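Local coordinates for glucosamine-6-phosphate deaminase (PDB 1J5X), which belongs to the SIS-domain proteins, whose alpha/beta fold here holds two parallel sheets with helices packed around them, at residues A[55-60]-A[105-110]; A[131-136]-A[149-154]; A[215-220]-A[263-268]; A[227-232]-A[310-315]. One frame throughout, in Å; residues are numbered along the deposited sequence.

How the interactions relate
Interactions 1 and 2 belong to one five-stranded parallel sheet and interaction 3 to a second, four-stranded one; interaction 4 packs helices beside the latter. The first two lie in the SIS domain, their centres about 11 Å apart, and they join through neighbouring strands 102-107 and 128-134. Interaction 3 lies on the opposite side of the chain's centre, about 25 Å from interaction 1 between centres. Along the chain, 1 and 2 are completed before 3 opens, whereas the segments of 3 and 4 alternate. Their centres are about 9 Å apart, and Gln267 reaches Arg311 between them. The molecule thus consists of two alpha/beta halves, with interaction 4 nearest its middle.

Interaction 1. Residues A[55-60]-A[105-110]; sequences VLFVGC and FLFSRT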
loop_
_atom_site.group_PDB
_atom_site.type_symbol
_atom_site.label_atom_id
_atom_site.label_comp_id
_atom_site.label_asym_id
_atom_site.label_seq_id
_atom_site.Cartn_x
_atom_site.Cartn_y
_atom_site.Cartn_z
ATOM N N VAL A 55 0.303 -9.305 -17.197
ATOM C CA VAL A 55 0.515 -7.895 -16.894
ATOM C C VAL A 55 1.455 -7.803 -15.717
ATOM O O VAL A 55 1.293 -8.501 -14.712
ATOM C CB VAL A 55 -0.777 -7.162 -16.623
ATOM C CG1 VAL A 55 -0.484 -5.654 -16.282
ATOM C CG2 VAL A 55 -1.701 -7.293 -17.884
ATOM N N LEU A 56 2.516 -7.008 -15.896
ATOM C CA LEU A 56 3.500 -6.804 -14.846
ATOM C C LEU A 56 3.250 -5.470 -14.095
ATOM O O LEU A 56 2.712 -4.522 -14.668
ATOM C CB LEU A 56 4.901 -6.710 -15.451
ATOM C CG LEU A 56 5.323 -7.795 -16.456
ATOM C CD1 LEU A 56 6.830 -7.594 -16.770
ATOM C CD2 LEU A 56 5.091 -9.140 -15.865
ATOM N N PHE A 57 3.643 -5.445 -12.813
ATOM C CA PHE A 57 3.511 -4.261 -11.957
ATOM C C PHE A 57 4.916 -4.135 -11.388
ATOM O O PHE A 57 5.376 -5.014 -10.687
ATOM C CB PHE A 57 2.460 -4.526 -10.907
ATOM C CG PHE A 57 1.083 -4.680 -11.513
ATOM C CD1 PHE A 57 0.644 -5.938 -11.990
ATOM C CD2 PHE A 57 0.271 -3.575 -11.661
ATOM C CE1 PHE A 57 -0.623 -6.055 -12.611
ATOM C CE2 PHE A 57 -0.995 -3.670 -12.275
ATOM C CZ PHE A 57 -1.433 -4.920 -12.748
ATOM N N VAL A 58 5.593 -3.010 -11.682
ATOM C CA VAL A 58 7.032 -2.936 -11.327
ATOM C C VAL A 58 7.318 -1.647 -10.557
ATOM O O VAL A 58 6.911 -0.585 -11.018
ATOM C CB VAL A 58 7.841 -2.901 -12.681
ATOM C CG1 VAL A 58 9.340 -2.759 -12.433
ATOM C CG2 VAL A 58 7.534 -4.226 -13.504
ATOM N N GLY A 59 8.016 -1.732 -9.435
ATOM C CA GLY A 59 8.273 -0.494 -8.691
ATOM C C GLY A 59 9.230 -0.735 -7.550
ATOM O O GLY A 59 9.657 -1.869 -7.389
ATOM N N CYS A 60 9.561 0.315 -6.774
ATOM C CA CYS A 60 10.494 0.227 -5.642
ATOM C C CYS A 60 9.907 0.746 -4.343
ATOM O O CYS A 60 9.155 1.748 -4.365
ATOM C CB CYS A 60 11.766 1.070 -5.895
ATOM S SG CYS A 60 12.659 0.631 -7.419
ATOM N N PHE A 105 3.045 -2.023 -15.833
ATOM C CA PHE A 105 2.755 -0.766 -15.150
ATOM C C PHE A 105 4.048 -0.502 -14.364
ATOM O O PHE A 105 4.504 -1.330 -13.563
ATOM C CB PHE A 105 1.604 -0.864 -14.141
ATOM C CG PHE A 105 0.222 -0.956 -14.767
ATOM C CD1 PHE A 105 -0.211 -2.137 -15.411
ATOM C CD2 PHE A 105 -0.659 0.107 -14.642
ATOM C CE1 PHE A 105 -1.543 -2.220 -15.912
ATOM C CE2 PHE A 105 -1.963 0.021 -15.131
ATOM C CZ PHE A 105 -2.392 -1.143 -15.760
ATOM N N LEU A 106 4.646 0.664 -14.603
ATOM C CA LEU A 106 5.902 1.086 -13.910
ATOM C C LEU A 106 5.530 2.224 -12.910
ATOM O O LEU A 106 4.869 3.186 -13.298
ATOM C CB LEU A 106 6.896 1.626 -14.968
ATOM C CG LEU A 106 7.695 0.689 -15.884
ATOM C CD1 LEU A 106 8.864 0.134 -15.155
ATOM C CD2 LEU A 106 6.799 -0.420 -16.433
ATOM N N PHE A 107 5.906 2.087 -11.642
ATOM C CA PHE A 107 5.547 3.060 -10.618
ATOM C C PHE A 107 6.752 3.821 -10.073
ATOM O O PHE A 107 7.724 3.219 -9.643
ATOM C CB PHE A 107 4.920 2.373 -9.403
ATOM C CG PHE A 107 3.660 1.597 -9.701
ATOM C CD1 PHE A 107 3.727 0.354 -10.318
ATOM C CD2 PHE A 107 2.404 2.133 -9.368
ATOM C CE1 PHE A 107 2.545 -0.354 -10.616
ATOM C CE2 PHE A 107 1.185 1.435 -9.651
ATOM C CZ PHE A 107 1.262 0.181 -10.284
ATOM N N SER A 108 6.659 5.137 -10.080
ATOM C CA SER A 108 7.739 5.959 -9.458
ATOM C C SER A 108 7.012 7.289 -9.208
ATOM O O SER A 108 6.688 7.993 -10.154
ATOM C CB SER A 108 8.916 6.205 -10.431
ATOM O OG SER A 108 9.779 7.204 -9.802
ATOM N N ARG A 109 6.773 7.575 -7.950
ATOM C CA ARG A 109 6.057 8.796 -7.557
ATOM C C ARG A 109 6.738 10.028 -8.167
ATOM O O ARG A 109 6.083 10.819 -8.840
ATOM C CB ARG A 109 6.057 8.901 -6.047
ATOM C CG ARG A 109 5.385 10.192 -5.517
ATOM C CD ARG A 109 5.288 10.164 -4.003
ATOM N NE ARG A 109 6.567 9.904 -3.332
ATOM C CZ ARG A 109 6.859 10.313 -2.098
ATOM N NH1 ARG A 109 5.974 11.015 -1.408
ATOM N NH2 ARG A 109 8.004 9.965 -1.523
ATOM N N THR A 110 8.055 10.173 -7.939
ATOM C CA THR A 110 8.771 11.368 -8.483
ATOM C C THR A 110 9.008 11.217 -9.978
ATOM O O THR A 110 9.267 12.192 -10.712
ATOM C CB THR A 110 10.170 11.609 -7.800
ATOM O OG1 THR A 110 11.038 10.521 -8.122
ATOM C CG2 THR A 110 10.037 11.777 -6.275
HETATM O O HOH W 1 9.353 3.032 -7.566
#
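Phe57 and Phe105, paired across two parallel strands, lay their rings alongside each other on the same face of the sheet, planes 12° apart but slid so that they barely overlap. CE2 of Phe57 stands over one face of the Phe105 ring, displaced toward the rim and 3.6 Å from Phe105 CD1. Val55 approaches that ring at its edge: CG1, anti to the backbone N (chi1 179°), lies in the ring plane 3.6 Å from Phe105 CE1. Further along, Phe107 CE1 meets the edge of the Phe57 ring, 4.1 Å from CD2. Helix 62-78 packs on this face, its Phe74 edge-to-face with Phe57, and helix 162-179 packs on Phe107. The backbones are joined by Phe105 N to Leu56 O, Val58 N to Phe105 O (2.7 Å) and Phe107 N to Val58 O. Packing between the strands is sparser on the other face, where Val58 CG1 and Leu106 CD1 are 4.0 Å apart and helix 114-125 covers Leu106. Beyond Gly59 direct bonding gives way to solvent: one water accepts from Cys60 N at 2.8 Å and donates to Phe107 O at 2.6 Å, beside the partly exposed Cys60. The chain leaves these two strands for helices on opposite faces, 62-78 after one and 114-125 after the other, as at the topological switch point of a doubly wound, Rossmann-like parallel sheet.

Interaction 2. Residues A[131-136]-A[149-154]; sequences IGITIE and LVFPVR
Thr134 O is gripped by two successive residues of the facing strand: Phe151 N donates to it at 2.9 Å, in the carbonyl plane and nearly straight (166°), while Val150 CA adds a CH contact at 3.3 Å. The Phe151 ring also presents its edge to this oxygen. Earlier in the register, Leu149 N reaches Gly132 O at 2.9 Å from above the carbonyl plane, and the return bond from Thr134 N to Leu149 O is weak, at 3.4 Å. The apolar packing is close by comparison. Ile133 CD1 presses on Leu149 CD2 at 3.4 Å, tighter than usual, and lies in plane at the edge of the Phe151 ring. Ile133 CG2, anti to the backbone N, touches Phe151 CE1 at 3.6 Å. Phe30 of helix 27-35 and Ile167 of helix 162-179 also pack on Phe151. Past the strands, Ile135 lays CD1 3.6 Å from Val153 O, and a water sits within bonding distance of both Ile135 O and Val153 O. Thr134 OG1 accepts from Glu136 N at 3.1 Å, closing an ST turn, and is also hydrogen-bonded to Arg109 O. Residues 131-136 and 149-154 of this beta-alpha-beta unit are thus joined by two sound backbone bonds and one weak one, and apolar contact, of Ile133 with Leu149 and Phe151 and of Ile135 with Phe151 and Val153, carries much of the join.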
loop_
_atom_site.group_PDB
_atom_site.type_symbol
_atom_site.label_atom_id
_atom_site.label_comp_id
_atom_site.label_asym_id
_atom_site.label_seq_id
_atom_site.Cartn_x
_atom_site.Cartn_y
_atom_site.Cartn_z
ATOM N N ILE A 131 3.330 1.480 -19.010
ATOM C CA ILE A 131 2.454 2.515 -18.512
ATOM C C ILE A 131 3.207 3.207 -17.390
ATOM O O ILE A 131 3.626 2.564 -16.430
ATOM C CB ILE A 131 1.145 1.943 -17.961
ATOM C CG1 ILE A 131 0.299 1.376 -19.131
ATOM C CG2 ILE A 131 0.386 3.035 -17.208
ATOM C CD1 ILE A 131 -0.750 0.359 -18.602
ATOM N N GLY A 132 3.356 4.543 -17.496
ATOM C CA GLY A 132 4.112 5.250 -16.488
ATOM C C GLY A 132 3.292 5.870 -15.387
ATOM O O GLY A 132 2.746 6.952 -15.556
ATOM N N ILE A 133 3.252 5.246 -14.213
ATOM C CA ILE A 133 2.459 5.823 -13.132
ATOM C C ILE A 133 3.352 6.753 -12.310
ATOM O O ILE A 133 4.296 6.279 -11.681
ATOM C CB ILE A 133 1.947 4.724 -12.215
ATOM C CG1 ILE A 133 1.089 3.736 -13.025
ATOM C CG2 ILE A 133 1.179 5.309 -10.997
ATOM C CD1 ILE A 133 -0.244 4.295 -13.526
ATOM N N THR A 134 3.004 8.049 -12.240
ATOM C CA THR A 134 3.846 8.973 -11.470
ATOM C C THR A 134 2.975 10.187 -11.107
ATOM O O THR A 134 1.882 10.347 -11.662
ATOM C CB THR A 134 5.026 9.489 -12.387
ATOM O OG1 THR A 134 5.820 10.452 -11.672
ATOM C CG2 THR A 134 4.523 10.071 -13.591
ATOM N N ILE A 135 3.429 11.013 -10.160
ATOM C CA ILE A 135 2.630 12.215 -9.879
ATOM C C ILE A 135 3.334 13.431 -10.495
ATOM O O ILE A 135 2.858 14.549 -10.358
ATOM C CB ILE A 135 2.401 12.494 -8.335
ATOM C CG1 ILE A 135 3.696 12.808 -7.593
ATOM C CG2 ILE A 135 1.752 11.284 -7.704
ATOM C CD1 ILE A 135 3.432 13.079 -6.137
ATOM N N GLU A 136 4.414 13.196 -11.243
ATOM C CA GLU A 136 5.202 14.312 -11.821
ATOM C C GLU A 136 5.170 14.317 -13.333
ATOM O O GLU A 136 5.825 13.509 -13.963
ATOM C CB GLU A 136 6.648 14.214 -11.324
ATOM C CG GLU A 136 6.855 14.520 -9.849
ATOM C CD GLU A 136 6.530 15.963 -9.481
ATOM O OE1 GLU A 136 6.426 16.808 -10.390
ATOM O OE2 GLU A 136 6.382 16.215 -8.282
ATOM N N LEU A 149 0.678 8.061 -17.184
ATOM C CA LEU A 149 -0.566 8.237 -16.455
ATOM C C LEU A 149 -0.147 9.047 -15.255
ATOM O O LEU A 149 0.276 8.503 -14.236
ATOM C CB LEU A 149 -1.131 6.866 -15.998
ATOM C CG LEU A 149 -2.356 6.942 -15.072
ATOM C CD1 LEU A 149 -3.343 7.996 -15.600
ATOM C CD2 LEU A 149 -3.023 5.555 -14.974
ATOM N N VAL A 150 -0.213 10.369 -15.394
ATOM C CA VAL A 150 0.180 11.233 -14.328
ATOM C C VAL A 150 -1.006 11.497 -13.391
ATOM O O VAL A 150 -2.074 11.931 -13.836
ATOM C CB VAL A 150 0.697 12.565 -14.905
ATOM C CG1 VAL A 150 1.253 13.405 -13.758
ATOM C CG2 VAL A 150 1.795 12.293 -15.961
ATOM N N PHE A 151 -0.820 11.253 -12.103
ATOM C CA PHE A 151 -1.883 11.455 -11.119
ATOM C C PHE A 151 -1.860 12.854 -10.578
ATOM O O PHE A 151 -0.801 13.343 -10.179
ATOM C CB PHE A 151 -1.743 10.498 -9.963
ATOM C CG PHE A 151 -2.171 9.116 -10.322
ATOM C CD1 PHE A 151 -1.422 8.377 -11.226
ATOM C CD2 PHE A 151 -3.364 8.624 -9.835
ATOM C CE1 PHE A 151 -1.844 7.146 -11.690
ATOM C CE2 PHE A 151 -3.825 7.356 -10.280
ATOM C CZ PHE A 151 -3.043 6.633 -11.226
ATOM N N PRO A 152 -3.029 13.489 -10.513
ATOM C CA PRO A 152 -3.122 14.861 -10.009
ATOM C C PRO A 152 -3.154 14.822 -8.505
ATOM O O PRO A 152 -4.169 15.104 -7.861
ATOM C CB PRO A 152 -4.405 15.366 -10.675
ATOM C CG PRO A 152 -5.331 14.110 -10.633
ATOM C CD PRO A 152 -4.312 13.013 -11.083
ATOM N N VAL A 153 -2.027 14.439 -7.922
ATOM C CA VAL A 153 -1.940 14.311 -6.474
ATOM C C VAL A 153 -0.705 15.084 -6.016
ATOM O O VAL A 153 0.395 14.871 -6.569
ATOM C CB VAL A 153 -1.715 12.841 -6.082
ATOM C CG1 VAL A 153 -1.467 12.690 -4.626
ATOM C CG2 VAL A 153 -2.938 11.980 -6.511
ATOM N N ARG A 154 -0.865 15.962 -5.036
ATOM C CA ARG A 154 0.324 16.672 -4.522
ATOM C C ARG A 154 0.792 16.016 -3.276
ATOM O O ARG A 154 0.101 16.038 -2.285
ATOM C CB ARG A 154 0.008 18.138 -4.197
ATOM C CG ARG A 154 0.233 19.056 -5.367
ATOM C CD ARG A 154 0.448 20.564 -4.973
ATOM N NE ARG A 154 0.739 21.366 -6.170
ATOM C CZ ARG A 154 -0.164 21.819 -7.057
ATOM N NH1 ARG A 154 -1.471 21.577 -6.902
ATOM N NH2 ARG A 154 0.256 22.504 -8.131
HETATM O O HOH W 2 1.920 16.095 -8.412
#

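Interaction 3. Residues A[215-220]-A[263-268]; sequences FVFLGM and LVFMQK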
loop_
_atom_site.group_PDB
_atom_site.type_symbol
_atom_site.label_atom_id
_atom_site.label_comp_id
_atom_site.label_asym_id
_atom_site.label_seq_id
_atom_site.Cartn_x
_atom_site.Cartn_y
_atom_site.Cartn_z
ATOM N N PHE A 215 6.400 -3.995 15.873
ATOM C CA PHE A 215 5.104 -3.955 15.166
ATOM C C PHE A 215 5.025 -5.090 14.130
ATOM O O PHE A 215 5.969 -5.273 13.332
ATOM C CB PHE A 215 4.947 -2.640 14.424
ATOM C CG PHE A 215 4.922 -1.409 15.307
ATOM C CD1 PHE A 215 4.766 -1.521 16.690
ATOM C CD2 PHE A 215 5.034 -0.170 14.744
ATOM C CE1 PHE A 215 4.732 -0.356 17.480
ATOM C CE2 PHE A 215 4.996 1.011 15.513
ATOM C CZ PHE A 215 4.850 0.904 16.883
ATOM N N VAL A 216 3.875 -5.775 14.088
ATOM C CA VAL A 216 3.659 -6.901 13.166
ATOM C C VAL A 216 2.358 -6.579 12.420
ATOM O O VAL A 216 1.369 -6.198 13.073
ATOM C CB VAL A 216 3.507 -8.188 13.981
ATOM C CG1 VAL A 216 3.113 -9.381 13.098
ATOM C CG2 VAL A 216 4.835 -8.483 14.751
ATOM N N PHE A 217 2.376 -6.666 11.086
ATOM C CA PHE A 217 1.203 -6.383 10.246
ATOM C C PHE A 217 0.801 -7.663 9.526
ATOM O O PHE A 217 1.586 -8.243 8.774
ATOM C CB PHE A 217 1.584 -5.238 9.318
ATOM C CG PHE A 217 1.892 -3.974 10.083
ATOM C CD1 PHE A 217 0.844 -3.172 10.495
ATOM C CD2 PHE A 217 3.212 -3.619 10.429
ATOM C CE1 PHE A 217 1.056 -1.991 11.238
ATOM C CE2 PHE A 217 3.463 -2.443 11.187
ATOM C CZ PHE A 217 2.383 -1.626 11.581
ATOM N N LEU A 218 -0.433 -8.130 9.766
ATOM C CA LEU A 218 -0.875 -9.397 9.200
ATOM C C LEU A 218 -2.038 -9.211 8.251
ATOM O O LEU A 218 -2.948 -8.459 8.567
ATOM C CB LEU A 218 -1.316 -10.332 10.343
ATOM C CG LEU A 218 -0.321 -10.696 11.460
ATOM C CD1 LEU A 218 -0.959 -11.825 12.368
ATOM C CD2 LEU A 218 0.979 -11.273 10.788
ATOM N N GLY A 219 -1.998 -9.871 7.107
ATOM C CA GLY A 219 -3.139 -9.777 6.178
ATOM C C GLY A 219 -2.901 -10.727 5.018
ATOM O O GLY A 219 -1.745 -11.041 4.708
HETATM N N MSE A 220 -3.974 -11.200 4.375
HETATM C CA MSE A 220 -3.813 -12.081 3.228
HETATM C C MSE A 220 -4.024 -11.383 1.891
HETATM O O MSE A 220 -4.809 -10.430 1.801
HETATM C CB MSE A 220 -4.852 -13.240 3.273
HETATM C CG MSE A 220 -4.617 -14.117 4.500
HETATM SE SE MSE A 220 -6.029 -15.548 4.324
HETATM C CE MSE A 220 -5.265 -16.924 5.598
ATOM N N LEU A 263 3.142 -5.345 19.062
ATOM C CA LEU A 263 1.839 -4.782 18.675
ATOM C C LEU A 263 1.492 -5.392 17.301
ATOM O O LEU A 263 2.273 -5.258 16.366
ATOM C CB LEU A 263 1.927 -3.254 18.534
ATOM C CG LEU A 263 0.689 -2.473 18.016
ATOM C CD1 LEU A 263 -0.486 -2.717 18.947
ATOM C CD2 LEU A 263 0.969 -1.002 17.911
ATOM N N VAL A 264 0.316 -6.030 17.198
ATOM C CA VAL A 264 -0.092 -6.664 15.941
ATOM C C VAL A 264 -1.293 -5.934 15.331
ATOM O O VAL A 264 -2.260 -5.669 16.042
ATOM C CB VAL A 264 -0.496 -8.138 16.202
ATOM C CG1 VAL A 264 -0.897 -8.839 14.856
ATOM C CG2 VAL A 264 0.640 -8.886 16.897
ATOM N N PHE A 265 -1.249 -5.590 14.036
ATOM C CA PHE A 265 -2.406 -4.979 13.371
ATOM C C PHE A 265 -2.789 -6.056 12.384
ATOM O O PHE A 265 -1.996 -6.431 11.508
ATOM C CB PHE A 265 -2.051 -3.739 12.597
ATOM C CG PHE A 265 -2.219 -2.462 13.375
ATOM C CD1 PHE A 265 -1.962 -2.429 14.752
ATOM C CD2 PHE A 265 -2.532 -1.282 12.730
ATOM C CE1 PHE A 265 -2.029 -1.185 15.467
ATOM C CE2 PHE A 265 -2.595 -0.030 13.460
ATOM C CZ PHE A 265 -2.336 -0.036 14.826
HETATM N N MSE A 266 -3.984 -6.591 12.561
HETATM C CA MSE A 266 -4.467 -7.671 11.760
HETATM C C MSE A 266 -5.580 -7.177 10.824
HETATM O O MSE A 266 -6.590 -6.612 11.289
HETATM C CB MSE A 266 -5.009 -8.761 12.691
HETATM C CG MSE A 266 -5.473 -10.007 11.937
HETATM SE SE MSE A 266 -6.100 -11.411 13.182
HETATM C CE MSE A 266 -5.066 -10.947 14.722
ATOM N N GLN A 267 -5.398 -7.398 9.520
ATOM C CA GLN A 267 -6.408 -6.982 8.510
ATOM C C GLN A 267 -7.427 -8.101 8.366
ATOM O O GLN A 267 -7.124 -9.174 7.809
ATOM C CB GLN A 267 -5.760 -6.786 7.169
ATOM C CG GLN A 267 -4.625 -5.730 7.163
ATOM C CD GLN A 267 -5.085 -4.293 7.401
ATOM O OE1 GLN A 267 -6.228 -3.925 7.113
ATOM N NE2 GLN A 267 -4.163 -3.444 7.903
ATOM N N LYS A 268 -8.639 -7.893 8.892
ATOM C CA LYS A 268 -9.668 -8.958 8.788
ATOM C C LYS A 268 -10.173 -9.169 7.351
ATOM O O LYS A 268 -10.331 -8.222 6.634
ATOM C CB LYS A 268 -10.883 -8.583 9.640
ATOM C CG LYS A 268 -10.567 -8.417 11.144
ATOM C CD LYS A 268 -11.890 -8.194 12.013
ATOM C CE LYS A 268 -12.687 -9.500 12.070
ATOM N NZ LYS A 268 -11.966 -10.585 12.820
HETATM O O HOH W 3 -5.986 -11.592 6.658
#
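Leu218 is bonded to the facing strand through both its peptide groups: its N donates to Phe265 O at 2.9 Å, and its O accepts from Gln267 N at 2.8 Å in a nearly straight bond (172°). Val216 repeats the pattern, N to Leu263 O at 2.8 Å and O from Phe265 N. CH contacts from Phe215 CA, Val264 CA and Phe217 CA give the oxygens of Leu263, Val216 and Phe265 a second partner each. The backbones of Phe215, Phe217 and Gly219 bond instead to strand 241-245, so strand 214-218 is satisfied on both flanks. Where the strands part, a water donates to Gln267 O at 2.9 Å and accepts weakly from the N of Met220, which is modelled as selenomethionine. Gln267 CG, anti to the carbonyl carbon (chi1 -59°), lies 3.5 Å from Leu218 O, and the OE1 of the same side chain takes a hydrogen bond from Arg311 NH1. Among the apolar groups, Phe217 directs its ring edge toward the face of Phe265 in an offset edge-to-face pair, planes at 72°, with CD1 3.6 Å from Phe265 CB. On the other face, Leu218 CD1 rests 3.9 Å from Val264 CG1. The peptide groups of Val216 and Leu218 are thus matched strand to strand, and the polar end of the buried Gln267 finds a partner beyond the two strands, in Arg311, which would offset the cost of burying it.

Interaction 4. Residues A[227-232]-A[310-315]; sequences SLESAL and LRTVPA
Ser230 and Ala315 bring two backbones close, their CA atoms 5.1 Å apart, with Ser230 OG only 3.1 Å from Ala315 CB. Beside them, Glu229 and Thr312 meet through carbon alone: Glu229 CG, anti to the backbone N (chi1 174°), lies 3.7 Å from Thr312 CG2. No direct hydrogen bond links the segments; water does it instead. One molecule is gripped three ways, donating to Ser230 OG at 3.0 Å and Arg311 O at 2.6 Å while accepting from Ala315 N at 3.0 Å. A second donates to Glu229 OE2 at 3.0 Å and is also hydrogen-bonded to Thr312 OG1. In the next shell, Ser230 OG bonds to Val226 O one turn back in its helix, consistent with its lone pairs being offered to the water. Glu229 OE2 forms a salt bridge with Lys233, its OE1 is bonded by Asn65 ND2 of helix 62-78, and Thr312 OG1 is bonded by Gln316 NE2. Arg311, next to the bridging carbonyl, is fixed at its guanidinium end by Ser307 OG, Gln267 OE1 and the backbone oxygens of Val293 and Ser302. Phe217 of strand 214-218 touches both Ser230 and Ala315. After a type I turn from Leu310 to Val313, the beginning of helix 313-326 thus meets helix 222-238 through small residues and bridging water, both packed against one face of the parallel sheet of an alpha/beta sandwich.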
loop_
_atom_site.group_PDB
_atom_site.type_symbol
_atom_site.label_atom_id
_atom_site.label_comp_id
_atom_site.label_asym_id
_atom_site.label_seq_id
_atom_site.Cartn_x
_atom_site.Cartn_y
_atom_site.Cartn_z
ATOM N N SER A 227 -0.252 -4.840 4.321
ATOM C CA SER A 227 0.588 -5.114 5.515
ATOM C C SER A 227 2.055 -4.772 5.252
ATOM O O SER A 227 2.724 -4.151 6.092
ATOM C CB SER A 227 0.378 -6.568 5.956
ATOM O OG SER A 227 -0.971 -6.713 6.503
ATOM N N LEU A 228 2.554 -5.099 4.053
ATOM C CA LEU A 228 3.950 -4.766 3.749
ATOM C C LEU A 228 4.141 -3.268 3.764
ATOM O O LEU A 228 5.152 -2.750 4.317
ATOM C CB LEU A 228 4.379 -5.249 2.373
ATOM C CG LEU A 228 5.249 -6.478 2.269
ATOM C CD1 LEU A 228 5.731 -6.473 0.789
ATOM C CD2 LEU A 228 6.485 -6.524 3.276
ATOM N N GLU A 229 3.193 -2.556 3.137
ATOM C CA GLU A 229 3.241 -1.114 3.090
ATOM C C GLU A 229 3.107 -0.572 4.549
ATOM O O GLU A 229 3.854 0.352 4.940
ATOM C CB GLU A 229 2.102 -0.549 2.207
ATOM C CG GLU A 229 1.957 1.002 2.184
ATOM C CD GLU A 229 3.190 1.770 1.652
ATOM O OE1 GLU A 229 4.201 1.116 1.298
ATOM O OE2 GLU A 229 3.109 3.007 1.594
ATOM N N SER A 230 2.247 -1.200 5.360
ATOM C CA SER A 230 2.088 -0.712 6.747
ATOM C C SER A 230 3.448 -0.785 7.509
ATOM O O SER A 230 3.874 0.170 8.205
ATOM C CB SER A 230 1.072 -1.559 7.462
ATOM O OG SER A 230 -0.225 -1.266 6.918
ATOM N N ALA A 231 4.122 -1.906 7.382
ATOM C CA ALA A 231 5.405 -2.039 8.068
ATOM C C ALA A 231 6.381 -0.994 7.605
ATOM O O ALA A 231 7.099 -0.387 8.422
ATOM C CB ALA A 231 5.966 -3.480 7.867
ATOM N N LEU A 232 6.385 -0.699 6.311
ATOM C CA LEU A 232 7.345 0.263 5.814
ATOM C C LEU A 232 7.058 1.665 6.367
ATOM O O LEU A 232 7.990 2.469 6.662
ATOM C CB LEU A 232 7.327 0.262 4.267
ATOM C CG LEU A 232 8.209 1.330 3.628
ATOM C CD1 LEU A 232 9.631 0.976 4.030
ATOM C CD2 LEU A 232 8.143 1.349 2.105
ATOM N N LEU A 310 -7.953 1.951 1.620
ATOM C CA LEU A 310 -8.015 2.685 2.869
ATOM C C LEU A 310 -7.195 1.987 3.966
ATOM O O LEU A 310 -6.922 2.576 5.010
ATOM C CB LEU A 310 -9.435 2.707 3.396
ATOM C CG LEU A 310 -10.535 3.453 2.635
ATOM C CD1 LEU A 310 -11.905 3.177 3.322
ATOM C CD2 LEU A 310 -10.223 4.972 2.702
ATOM N N ARG A 311 -6.853 0.708 3.778
ATOM C CA ARG A 311 -6.291 -0.013 4.903
ATOM C C ARG A 311 -4.878 0.236 5.391
ATOM O O ARG A 311 -4.472 -0.394 6.367
ATOM C CB ARG A 311 -6.541 -1.525 4.775
ATOM C CG ARG A 311 -8.070 -1.912 5.070
ATOM C CD ARG A 311 -8.344 -3.331 4.562
ATOM N NE ARG A 311 -9.658 -3.866 4.995
ATOM C CZ ARG A 311 -9.823 -4.627 6.072
ATOM N NH1 ARG A 311 -8.768 -4.951 6.845
ATOM N NH2 ARG A 311 -11.065 -5.102 6.371
ATOM N N THR A 312 -4.139 1.084 4.702
ATOM C CA THR A 312 -2.804 1.449 5.254
ATOM C C THR A 312 -2.950 2.699 6.158
ATOM O O THR A 312 -2.024 3.084 6.862
ATOM C CB THR A 312 -1.711 1.728 4.173
ATOM O OG1 THR A 312 -2.032 2.859 3.376
ATOM C CG2 THR A 312 -1.542 0.485 3.273
ATOM N N VAL A 313 -4.111 3.311 6.171
ATOM C CA VAL A 313 -4.302 4.510 7.007
ATOM C C VAL A 313 -4.013 4.239 8.500
ATOM O O VAL A 313 -3.304 5.019 9.155
ATOM C CB VAL A 313 -5.737 5.068 6.820
ATOM C CG1 VAL A 313 -6.040 6.170 7.857
ATOM C CG2 VAL A 313 -5.879 5.648 5.444
ATOM N N PRO A 314 -4.553 3.171 9.066
ATOM C CA PRO A 314 -4.258 2.921 10.475
ATOM C C PRO A 314 -2.726 2.860 10.741
ATOM O O PRO A 314 -2.232 3.415 11.702
ATOM C CB PRO A 314 -4.913 1.584 10.728
ATOM C CG PRO A 314 -6.154 1.645 9.827
ATOM C CD PRO A 314 -5.563 2.198 8.544
ATOM N N ALA A 315 -1.987 2.148 9.875
ATOM C CA ALA A 315 -0.531 2.052 10.084
ATOM C C ALA A 315 0.192 3.386 9.864
ATOM O O ALA A 315 1.188 3.655 10.544
ATOM C CB ALA A 315 0.072 0.921 9.138
HETATM O O HOH W 4 0.547 4.148 2.577
HETATM O O HOH W 5 -2.746 -0.296 8.255
#